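PDB 6Z8H: variant surface glycoprotein MITat 1.13 from Trypanosoma brucei, which probably helps form the dense surface coat of the parasite, whose serial replacement by antigenically distinct variants lets the trypanosome evade host immunity. Local coordinates for residues E101-T104 and A105-L108. Sequence-based numbering, arbitrary orientation.
Sequences ELAT and ARPL. With SO4 (sulfate ion), chain G.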
loop_
_atom_site.group_PDB
_atom_site.type_symbol
_atom_site.label_atom_id
_atom_site.label_comp_id
_atom_site.label_asym_id
_atom_site.label_seq_id
_atom_site.Cartn_x
_atom_site.Cartn_y
_atom_site.Cartn_z
ATOM N N GLU A 101 4.874 -12.743 11.990
ATOM C CA GLU A 101 4.231 -11.509 12.409
ATOM C C GLU A 101 4.016 -10.585 11.220
ATOM O O GLU A 101 2.974 -9.919 11.118
ATOM C CB GLU A 101 5.086 -10.841 13.483
ATOM C CG GLU A 101 4.932 -11.505 14.860
ATOM C CD GLU A 101 5.798 -10.878 15.957
ATOM O OE1 GLU A 101 6.683 -10.034 15.659
ATOM O OE2 GLU A 101 5.600 -11.264 17.125
ATOM N N LEU A 102 5.024 -10.460 10.359
ATOM C CA LEU A 102 4.873 -9.644 9.160
ATOM C C LEU A 102 3.791 -10.190 8.245
ATOM O O LEU A 102 2.988 -9.418 7.722
ATOM C CB LEU A 102 6.209 -9.476 8.449
ATOM C CG LEU A 102 7.209 -8.537 9.092
ATOM C CD1 LEU A 102 8.591 -8.668 8.566
ATOM C CD2 LEU A 102 6.697 -7.090 8.898
ATOM N N ALA A 103 3.734 -11.503 8.035
ATOM C CA ALA A 103 2.726 -12.059 7.136
ATOM C C ALA A 103 1.316 -11.844 7.675
ATOM O O ALA A 103 0.385 -11.590 6.902
ATOM C CB ALA A 103 3.008 -13.543 6.914
ATOM N N THR A 104 1.143 -11.892 8.999
ATOM C CA THR A 104 -0.171 -11.617 9.587
ATOM C C THR A 104 -0.541 -10.136 9.436
ATOM O O THR A 104 -1.696 -9.780 9.116
ATOM C CB THR A 104 -0.174 -12.038 11.062
ATOM O OG1 THR A 104 0.052 -13.453 11.140
ATOM C CG2 THR A 104 -1.492 -11.707 11.772
ATOM N N ALA A 105 0.437 -9.255 9.646
ATOM C CA ALA A 105 0.173 -7.826 9.570
ATOM C C ALA A 105 -0.065 -7.359 8.139
ATOM O O ALA A 105 -0.835 -6.407 7.925
ATOM C CB ALA A 105 1.362 -7.047 10.118
ATOM N N ARG A 106 0.579 -7.980 7.149
ATOM C CA ARG A 106 0.627 -7.484 5.779
ATOM C C ARG A 106 -0.778 -7.182 5.259
ATOM O O ARG A 106 -1.023 -6.040 4.836
ATOM C CB ARG A 106 1.411 -8.452 4.877
ATOM C CG ARG A 106 1.404 -8.051 3.402
ATOM C CD ARG A 106 2.322 -8.960 2.570
ATOM N NE ARG A 106 3.740 -8.732 2.878
ATOM C CZ ARG A 106 4.579 -9.627 3.396
ATOM N NH1 ARG A 106 4.177 -10.876 3.651
ATOM N NH2 ARG A 106 5.850 -9.277 3.640
ATOM N N PRO A 107 -1.728 -8.130 5.261
ATOM C CA PRO A 107 -3.043 -7.807 4.659
ATOM C C PRO A 107 -3.834 -6.769 5.449
ATOM O O PRO A 107 -4.670 -6.060 4.874
ATOM C CB PRO A 107 -3.770 -9.159 4.623
ATOM C CG PRO A 107 -3.063 -9.998 5.689
ATOM C CD PRO A 107 -1.626 -9.554 5.651
ATOM N N LEU A 108 -3.628 -6.682 6.762
ATOM C CA LEU A 108 -4.311 -5.663 7.557
ATOM C C LEU A 108 -3.771 -4.275 7.238
ATOM O O LEU A 108 -4.542 -3.321 7.096
ATOM C CB LEU A 108 -4.124 -6.000 9.036
ATOM C CG LEU A 108 -4.688 -7.356 9.458
ATOM C CD1 LEU A 108 -4.231 -7.706 10.872
ATOM C CD2 LEU A 108 -6.196 -7.386 9.376
HETATM S S SO4 G . 5.042 -5.323 1.812
HETATM O O1 SO4 G . 4.293 -6.443 1.309
HETATM O O2 SO4 G . 5.910 -5.764 2.870
HETATM O O3 SO4 G . 4.134 -4.330 2.318
HETATM O O4 SO4 G . 5.829 -4.757 0.750
#
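R106 N donates to L102 O at 2.9 Å, and A105 N reaches E101 O at 3.0 Å; these are successive i to i+4 bonds within helix 78-129, one of the long helices of the elongated VSG N-terminal domain. The next bond is missing because P107 has no N-H. Its CD instead sits 3.1 Å from A103 O, so the proline ring fills the place where a donor would stand, and the helix kinks here. One residue on, L108 lays CD1 3.7 Å from T104 O, an apolar neighbour for that carbonyl. The hydroxyl of T104 turns back along the helix: with OG1 beside the backbone N (chi1 -62°), it hydrogen-bonds to R100 O. E101 OE1 accepts from C280 N, tying the helix to the loop that carries one half of the C98-C280 disulfide. R106 leaves the helix with CG anti to its own N and bends at chi3 (-70°), bringing its guanidinium over L102 O by one face. At the edge, NE donates to sulfate O1 at 2.8 Å. Y52 and the Y52 and R106 of the second subunit also bind this ion, while R106 packs on I56 of that subunit. The sulfate, probably from the crystallisation liquor, thus joins matching arginines across the dimer interface and probably offsets their like charges.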